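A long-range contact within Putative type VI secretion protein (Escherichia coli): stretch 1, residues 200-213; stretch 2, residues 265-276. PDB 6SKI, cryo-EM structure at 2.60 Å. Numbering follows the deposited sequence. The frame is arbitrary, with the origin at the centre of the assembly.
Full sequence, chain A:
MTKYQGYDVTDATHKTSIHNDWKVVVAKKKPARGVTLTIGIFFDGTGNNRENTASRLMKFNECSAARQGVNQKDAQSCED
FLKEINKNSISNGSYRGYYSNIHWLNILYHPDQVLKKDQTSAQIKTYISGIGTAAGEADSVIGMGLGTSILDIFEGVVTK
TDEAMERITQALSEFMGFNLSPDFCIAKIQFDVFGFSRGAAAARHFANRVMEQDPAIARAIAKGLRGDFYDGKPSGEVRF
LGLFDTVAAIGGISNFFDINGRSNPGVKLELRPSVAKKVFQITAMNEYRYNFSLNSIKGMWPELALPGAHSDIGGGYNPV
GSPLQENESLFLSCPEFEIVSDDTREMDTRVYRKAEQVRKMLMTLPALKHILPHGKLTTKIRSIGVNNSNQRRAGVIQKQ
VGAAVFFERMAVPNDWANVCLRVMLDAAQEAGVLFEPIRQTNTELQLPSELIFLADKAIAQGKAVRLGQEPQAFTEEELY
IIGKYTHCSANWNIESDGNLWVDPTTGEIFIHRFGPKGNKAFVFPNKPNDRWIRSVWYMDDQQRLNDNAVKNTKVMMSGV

Stretch 1 (200-213) AAAARHFANRVMEQ
Stretch 2 (265-276) PGVKLELRPSVA

A helix packing against a chain segment with no regular structure illustrates a general principle: side chains of the helix can serve the backbone groups that an irregular segment leaves unpaired. Here the helix, already under way at Ala200 (-87/-46), runs to Met211, mostly near -60/-45 but loosening to -75/-33 at Val210, and Gln213, at 52/60, closes it in a Schellman motif. The partner, Pro265 to Ala276, is largely extended; Leu269 (-118/2) interrupts it, and a type I turn from Arg272 to Val275 ends in the bond from Val275 N to Arg272 O (2.8 Å). The segment crosses the helix at a steep slant. CA atoms approach most closely at His205 and Lys268 (4.9 Å), Arg204 and Leu269 (5.3 Å), and, further on, Met211 and Val275 (5.5 Å), and the contact buries 869 Å² in all.

Carbonyl recognition dominates the centre. Arg204 (m, t, p, chi4 148°) points its CA-to-CB bond toward the partner and grips one acceptor with two donors: NE lies 2.8 Å from Leu269 O, and NH2 a very short 2.4 Å from Leu269 O. That oxygen sits at the guanidinium edge, where the N-H groups point, while Leu271 CD1 covers one face. His205 (t, chi2 -117°) gives a weak bond from NE2 to Gly266 O at 3.2 Å, its angle of 121° far from linear. Its backbone contributes a CA-H...O contact, with His205 CA 3.2 Å from Lys268 O. Asn208 (m, chi2 128°) also faces this backbone, its side chain lying among the carbonyls of Lys268 and Glu270.

Charge pairing fastens the margin. Lys268 (chi1 -83°, chi2 133°, chi3 21°, chi4 178°) reaches along the helix so that its NZ meets Glu212 OE2 at 2.5 Å, a salt bridge with a hydrogen bond inside it. Glu212 (m, t, chi3 -158°) starts sideways, but its end comes nearer. The aliphatic part of Lys268 passes His205, whose CD2 is 3.8 Å from Lys268 CE.

Apolar packing fills the remaining space. Two alanines of the helix make close apolar contacts: Ala201 CB lies 3.7 Å from Leu269 CD2, and Ala207 CB 3.6 Å from Val275 CG2. Leu269 (m, t) also reaches Arg204, its CD2 3.7 Å from Arg204 CB, so the arginine that bonds its carbonyl packs on its side chain too. Met211, extended throughout (t, t, t), places SD 4.1 Å from Val275 CB (Val275 chi1 p) and CE over one face of the Arg272 guanidinium (Arg272 m, t, m, chi4 141°); Met211 SD is 3.0 Å from Arg272 NH2.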

ATOM      1  N   ALA A 200       1.499  -1.653   3.102  1.00 43.52           N
ATOM      2  CA  ALA A 200       2.216  -1.499   4.359  1.00 43.52           C
ATOM      3  C   ALA A 200       2.458  -2.831   5.024  1.00 43.52           C
ATOM      4  O   ALA A 200       3.599  -3.130   5.390  1.00 43.52           O
ATOM      5  CB  ALA A 200       1.473  -0.576   5.323  1.00 43.52           C
ATOM      6  N   ALA A 201       1.434  -3.680   5.080  1.00 44.56           N
ATOM      7  CA  ALA A 201       1.657  -5.051   5.502  1.00 44.56           C
ATOM      8  C   ALA A 201       2.683  -5.714   4.602  1.00 44.56           C
ATOM      9  O   ALA A 201       3.665  -6.286   5.091  1.00 44.56           O
ATOM     10  CB  ALA A 201       0.339  -5.823   5.489  1.00 44.56           C
ATOM     11  N   ALA A 202       2.524  -5.559   3.286  1.00 43.24           N
ATOM     12  CA  ALA A 202       3.525  -6.070   2.361  1.00 43.24           C
ATOM     13  C   ALA A 202       4.899  -5.529   2.706  1.00 43.24           C
ATOM     14  O   ALA A 202       5.858  -6.301   2.834  1.00 43.24           O
ATOM     15  CB  ALA A 202       3.153  -5.715   0.924  1.00 43.24           C
ATOM     16  N   ALA A 203       4.999  -4.220   2.956  1.00 41.95           N
ATOM     17  CA  ALA A 203       6.298  -3.668   3.308  1.00 41.95           C
ATOM     18  C   ALA A 203       6.836  -4.352   4.548  1.00 41.95           C
ATOM     19  O   ALA A 203       7.967  -4.852   4.547  1.00 41.95           O
ATOM     20  CB  ALA A 203       6.207  -2.161   3.525  1.00 41.95           C
ATOM     21  N   ARG A 204       5.999  -4.472   5.578  1.00 44.94           N
ATOM     22  CA  ARG A 204       6.443  -5.146   6.785  1.00 44.94           C
ATOM     23  C   ARG A 204       6.841  -6.575   6.470  1.00 44.94           C
ATOM     24  O   ARG A 204       7.931  -7.018   6.853  1.00 44.94           O
ATOM     25  CB  ARG A 204       5.341  -5.087   7.839  1.00 44.94           C
ATOM     26  CG  ARG A 204       5.068  -3.673   8.308  1.00 44.94           C
ATOM     27  CD  ARG A 204       3.733  -3.548   8.999  1.00 44.94           C
ATOM     28  NE  ARG A 204       3.712  -4.193  10.302  1.00 44.94           N
ATOM     29  CZ  ARG A 204       2.989  -3.760  11.326  1.00 44.94           C
ATOM     30  NH1 ARG A 204       2.237  -2.682  11.191  1.00 44.94           N
ATOM     31  NH2 ARG A 204       3.022  -4.399  12.483  1.00 44.94           N
ATOM     32  N   HIS A 205       6.027  -7.268   5.670  1.00 46.78           N
ATOM     33  CA  HIS A 205       6.386  -8.621   5.277  1.00 46.78           C
ATOM     34  C   HIS A 205       7.731  -8.628   4.574  1.00 46.78           C
ATOM     35  O   HIS A 205       8.620  -9.408   4.932  1.00 46.78           O
ATOM     36  CB  HIS A 205       5.300  -9.220   4.384  1.00 46.78           C
ATOM     37  CG  HIS A 205       5.450 -10.692   4.159  1.00 46.78           C
ATOM     38  ND1 HIS A 205       5.681 -11.234   2.916  1.00 46.78           N
ATOM     39  CD2 HIS A 205       5.414 -11.733   5.022  1.00 46.78           C
ATOM     40  CE1 HIS A 205       5.775 -12.547   3.019  1.00 46.78           C
ATOM     41  NE2 HIS A 205       5.614 -12.875   4.287  1.00 46.78           N
ATOM     42  N   PHE A 206       7.924  -7.706   3.628  1.00 44.30           N
ATOM     43  CA  PHE A 206       9.202  -7.645   2.935  1.00 44.30           C
ATOM     44  C   PHE A 206      10.335  -7.452   3.926  1.00 44.30           C
ATOM     45  O   PHE A 206      11.340  -8.171   3.876  1.00 44.30           O
ATOM     46  CB  PHE A 206       9.189  -6.525   1.899  1.00 44.30           C
ATOM     47  CG  PHE A 206      10.460  -6.416   1.113  1.00 44.30           C
ATOM     48  CD1 PHE A 206      10.643  -7.157  -0.036  1.00 44.30           C
ATOM     49  CD2 PHE A 206      11.472  -5.572   1.527  1.00 44.30           C
ATOM     50  CE1 PHE A 206      11.812  -7.057  -0.753  1.00 44.30           C
ATOM     51  CE2 PHE A 206      12.638  -5.471   0.814  1.00 44.30           C
ATOM     52  CZ  PHE A 206      12.810  -6.212  -0.326  1.00 44.30           C
ATOM     53  N   ALA A 207      10.160  -6.535   4.880  1.00 45.70           N
ATOM     54  CA  ALA A 207      11.225  -6.291   5.839  1.00 45.70           C
ATOM     55  C   ALA A 207      11.553  -7.563   6.600  1.00 45.70           C
ATOM     56  O   ALA A 207      12.728  -7.889   6.801  1.00 45.70           O
ATOM     57  CB  ALA A 207      10.829  -5.170   6.796  1.00 45.70           C
ATOM     58  N   ASN A 208      10.526  -8.334   6.958  1.00 47.98           N
ATOM     59  CA  ASN A 208      10.776  -9.566   7.688  1.00 47.98           C
ATOM     60  C   ASN A 208      11.524 -10.561   6.816  1.00 47.98           C
ATOM     61  O   ASN A 208      12.442 -11.240   7.287  1.00 47.98           O
ATOM     62  CB  ASN A 208       9.464 -10.150   8.196  1.00 47.98           C
ATOM     63  CG  ASN A 208       8.972  -9.456   9.445  1.00 47.98           C
ATOM     64  OD1 ASN A 208       7.828  -9.019   9.515  1.00 47.98           O
ATOM     65  ND2 ASN A 208       9.841  -9.344  10.439  1.00 47.98           N
ATOM     66  N   ARG A 209      11.177 -10.625   5.530  1.00 48.67           N
ATOM     67  CA  ARG A 209      11.915 -11.488   4.619  1.00 48.67           C
ATOM     68  C   ARG A 209      13.369 -11.053   4.523  1.00 48.67           C
ATOM     69  O   ARG A 209      14.260 -11.884   4.323  1.00 48.67           O
ATOM     70  CB  ARG A 209      11.256 -11.487   3.244  1.00 48.67           C
ATOM     71  CG  ARG A 209       9.860 -12.062   3.248  1.00 48.67           C
ATOM     72  CD  ARG A 209       9.260 -12.081   1.863  1.00 48.67           C
ATOM     73  NE  ARG A 209       9.978 -12.989   0.977  1.00 48.67           N
ATOM     74  CZ  ARG A 209       9.451 -13.539  -0.111  1.00 48.67           C
ATOM     75  NH1 ARG A 209       8.199 -13.275  -0.448  1.00 48.67           N
ATOM     76  NH2 ARG A 209      10.176 -14.352  -0.861  1.00 48.67           N
ATOM     77  N   VAL A 210      13.632  -9.754   4.661  1.00 48.16           N
ATOM     78  CA  VAL A 210      15.016  -9.302   4.674  1.00 48.16           C
ATOM     79  C   VAL A 210      15.659  -9.636   6.011  1.00 48.16           C
ATOM     80  O   VAL A 210      16.851  -9.952   6.083  1.00 48.16           O
ATOM     81  CB  VAL A 210      15.094  -7.798   4.359  1.00 48.16           C
ATOM     82  CG1 VAL A 210      16.520  -7.302   4.482  1.00 48.16           C
ATOM     83  CG2 VAL A 210      14.553  -7.525   2.975  1.00 48.16           C
ATOM     84  N   MET A 211      14.876  -9.597   7.088  1.00 50.90           N
ATOM     85  CA  MET A 211      15.419  -9.929   8.399  1.00 50.90           C
ATOM     86  C   MET A 211      15.703 -11.419   8.508  1.00 50.90           C
ATOM     87  O   MET A 211      16.719 -11.822   9.083  1.00 50.90           O
ATOM     88  CB  MET A 211      14.448  -9.486   9.490  1.00 50.90           C
ATOM     89  CG  MET A 211      15.080  -9.260  10.841  1.00 50.90           C
ATOM     90  SD  MET A 211      13.833  -9.200  12.134  1.00 50.90           S
ATOM     91  CE  MET A 211      14.864  -9.038  13.586  1.00 50.90           C
ATOM     92  N   GLU A 212      14.823 -12.244   7.949  1.00 51.66           N
ATOM     93  CA  GLU A 212      15.020 -13.684   7.894  1.00 51.66           C
ATOM     94  C   GLU A 212      16.040 -14.096   6.847  1.00 51.66           C
ATOM     95  O   GLU A 212      16.326 -15.292   6.726  1.00 51.66           O
ATOM     96  CB  GLU A 212      13.690 -14.373   7.604  1.00 51.66           C
ATOM     97  CG  GLU A 212      12.760 -14.433   8.794  1.00 51.66           C
ATOM     98  CD  GLU A 212      11.307 -14.525   8.385  1.00 51.66           C
ATOM     99  OE1 GLU A 212      10.437 -14.169   9.206  1.00 51.66           O
ATOM    100  OE2 GLU A 212      11.035 -14.945   7.241  1.00 51.66           O
ATOM    101  N   GLN A 213      16.591 -13.141   6.103  1.00 49.47           N
ATOM    102  CA  GLN A 213      17.534 -13.401   5.021  1.00 49.47           C
ATOM    103  C   GLN A 213      16.970 -14.438   4.054  1.00 49.47           C
ATOM    104  O   GLN A 213      17.526 -15.515   3.845  1.00 49.47           O
ATOM    105  CB  GLN A 213      18.896 -13.818   5.574  1.00 49.47           C
ATOM    106  CG  GLN A 213      19.566 -12.710   6.358  1.00 49.47           C
ATOM    107  CD  GLN A 213      20.148 -11.645   5.455  1.00 49.47           C
ATOM    108  OE1 GLN A 213      19.965 -10.451   5.683  1.00 49.47           O
ATOM    109  NE2 GLN A 213      20.854 -12.073   4.420  1.00 49.47           N
ATOM    110  N   PRO A 265      -2.841 -16.253   4.975  1.00 66.15           N
ATOM    111  CA  PRO A 265      -1.518 -16.128   4.365  1.00 66.15           C
ATOM    112  C   PRO A 265      -0.455 -15.922   5.429  1.00 66.15           C
ATOM    113  O   PRO A 265      -0.701 -15.328   6.481  1.00 66.15           O
ATOM    114  CB  PRO A 265      -1.663 -14.896   3.469  1.00 66.15           C
ATOM    115  CG  PRO A 265      -2.657 -14.065   4.201  1.00 66.15           C
ATOM    116  CD  PRO A 265      -3.659 -15.052   4.735  1.00 66.15           C
ATOM    117  N   GLY A 266       0.740 -16.426   5.147  1.00 60.47           N
ATOM    118  CA  GLY A 266       1.809 -16.312   6.113  1.00 60.47           C
ATOM    119  C   GLY A 266       2.439 -14.938   6.099  1.00 60.47           C
ATOM    120  O   GLY A 266       3.629 -14.798   5.805  1.00 60.47           O
ATOM    121  N   VAL A 267       1.652 -13.914   6.415  1.00 56.85           N
ATOM    122  CA  VAL A 267       2.156 -12.547   6.421  1.00 56.85           C
ATOM    123  C   VAL A 267       2.813 -12.271   7.767  1.00 56.85           C
ATOM    124  O   VAL A 267       2.253 -12.573   8.827  1.00 56.85           O
ATOM    125  CB  VAL A 267       1.048 -11.530   6.097  1.00 56.85           C
ATOM    126  CG1 VAL A 267       0.267 -11.986   4.881  1.00 56.85           C
ATOM    127  CG2 VAL A 267       0.105 -11.321   7.268  1.00 56.85           C
ATOM    128  N   LYS A 268       4.034 -11.763   7.722  1.00 51.48           N
ATOM    129  CA  LYS A 268       4.806 -11.441   8.911  1.00 51.48           C
ATOM    130  C   LYS A 268       4.754  -9.933   9.096  1.00 51.48           C
ATOM    131  O   LYS A 268       5.305  -9.184   8.286  1.00 51.48           O
ATOM    132  CB  LYS A 268       6.236 -11.954   8.766  1.00 51.48           C
ATOM    133  CG  LYS A 268       6.386 -13.428   9.113  1.00 51.48           C
ATOM    134  CD  LYS A 268       7.196 -14.199   8.076  1.00 51.48           C
ATOM    135  CE  LYS A 268       8.075 -13.293   7.234  1.00 51.48           C
ATOM    136  NZ  LYS A 268       8.892 -14.068   6.262  1.00 51.48           N
ATOM    137  N   LEU A 269       4.080  -9.487  10.152  1.00 49.21           N
ATOM    138  CA  LEU A 269       3.846  -8.067  10.369  1.00 49.21           C
ATOM    139  C   LEU A 269       4.485  -7.562  11.650  1.00 49.21           C
ATOM    140  O   LEU A 269       4.341  -6.379  11.973  1.00 49.21           O
ATOM    141  CB  LEU A 269       2.343  -7.779  10.401  1.00 49.21           C
ATOM    142  CG  LEU A 269       1.606  -7.860   9.068  1.00 49.21           C
ATOM    143  CD1 LEU A 269       0.361  -7.010   9.114  1.00 49.21           C
ATOM    144  CD2 LEU A 269       2.509  -7.448   7.934  1.00 49.21           C
ATOM    145  N   GLU A 270       5.191  -8.414  12.381  1.00 53.96           N
ATOM    146  CA  GLU A 270       5.810  -8.028  13.638  1.00 53.96           C
ATOM    147  C   GLU A 270       7.211  -7.524  13.341  1.00 53.96           C
ATOM    148  O   GLU A 270       7.967  -8.175  12.614  1.00 53.96           O
ATOM    149  CB  GLU A 270       5.851  -9.202  14.617  1.00 53.96           C
ATOM    150  CG  GLU A 270       5.987  -8.792  16.079  1.00 53.96           C
ATOM    151  CD  GLU A 270       7.310  -9.205  16.690  1.00 53.96           C
ATOM    152  OE1 GLU A 270       7.767 -10.335  16.418  1.00 53.96           O
ATOM    153  OE2 GLU A 270       7.885  -8.401  17.453  1.00 53.96           O
ATOM    154  N   LEU A 271       7.552  -6.368  13.896  1.00 50.37           N
ATOM    155  CA  LEU A 271       8.797  -5.680  13.575  1.00 50.37           C
ATOM    156  C   LEU A 271       9.693  -5.730  14.806  1.00 50.37           C
ATOM    157  O   LEU A 271       9.529  -4.937  15.737  1.00 50.37           O
ATOM    158  CB  LEU A 271       8.526  -4.246  13.137  1.00 50.37           C
ATOM    159  CG  LEU A 271       7.547  -4.087  11.973  1.00 50.37           C
ATOM    160  CD1 LEU A 271       7.268  -2.624  11.708  1.00 50.37           C
ATOM    161  CD2 LEU A 271       8.078  -4.771  10.732  1.00 50.37           C
ATOM    162  N   ARG A 272      10.639  -6.658  14.802  1.00 52.80           N
ATOM    163  CA  ARG A 272      11.549  -6.829  15.919  1.00 52.80           C
ATOM    164  C   ARG A 272      12.670  -5.801  15.825  1.00 52.80           C
ATOM    165  O   ARG A 272      12.917  -5.235  14.760  1.00 52.80           O
ATOM    166  CB  ARG A 272      12.061  -8.267  15.926  1.00 52.80           C
ATOM    167  CG  ARG A 272      10.963  -9.272  16.242  1.00 52.80           C
ATOM    168  CD  ARG A 272      11.412 -10.712  16.070  1.00 52.80           C
ATOM    169  NE  ARG A 272      11.878 -10.999  14.718  1.00 52.80           N
ATOM    170  CZ  ARG A 272      12.924 -11.769  14.441  1.00 52.80           C
ATOM    171  NH1 ARG A 272      13.613 -12.330  15.425  1.00 52.80           N
ATOM    172  NH2 ARG A 272      13.280 -11.982  13.181  1.00 52.80           N
ATOM    173  N   PRO A 273      13.371  -5.529  16.932  1.00 51.32           N
ATOM    174  CA  PRO A 273      14.291  -4.378  16.960  1.00 51.32           C
ATOM    175  C   PRO A 273      15.388  -4.403  15.909  1.00 51.32           C
ATOM    176  O   PRO A 273      16.109  -3.407  15.781  1.00 51.32           O
ATOM    177  CB  PRO A 273      14.882  -4.446  18.373  1.00 51.32           C
ATOM    178  CG  PRO A 273      13.811  -5.097  19.164  1.00 51.32           C
ATOM    179  CD  PRO A 273      13.290  -6.167  18.257  1.00 51.32           C
ATOM    180  N   SER A 274      15.543  -5.488  15.157  1.00 51.38           N
ATOM    181  CA  SER A 274      16.549  -5.558  14.106  1.00 51.38           C
ATOM    182  C   SER A 274      15.929  -5.655  12.720  1.00 51.38           C
ATOM    183  O   SER A 274      16.635  -5.980  11.758  1.00 51.38           O
ATOM    184  CB  SER A 274      17.487  -6.742  14.347  1.00 51.38           C
ATOM    185  OG  SER A 274      17.925  -7.300  13.122  1.00 51.38           O
ATOM    186  N   VAL A 275      14.628  -5.386  12.592  1.00 48.54           N
ATOM    187  CA  VAL A 275      13.981  -5.467  11.288  1.00 48.54           C
ATOM    188  C   VAL A 275      14.468  -4.350  10.379  1.00 48.54           C
ATOM    189  O   VAL A 275      14.469  -4.495   9.153  1.00 48.54           O
ATOM    190  CB  VAL A 275      12.450  -5.448  11.453  1.00 48.54           C
ATOM    191  CG1 VAL A 275      11.956  -4.053  11.793  1.00 48.54           C
ATOM    192  CG2 VAL A 275      11.777  -5.971  10.204  1.00 48.54           C
ATOM    193  N   ALA A 276      14.898  -3.233  10.958  1.00 45.54           N
ATOM    194  CA  ALA A 276      15.379  -2.084  10.205  1.00 45.54           C
ATOM    195  C   ALA A 276      16.119  -1.174  11.168  1.00 45.54           C
ATOM    196  O   ALA A 276      16.005  -1.304  12.387  1.00 45.54           O
ATOM    197  CB  ALA A 276      14.234  -1.337   9.519  1.00 45.54           C
TER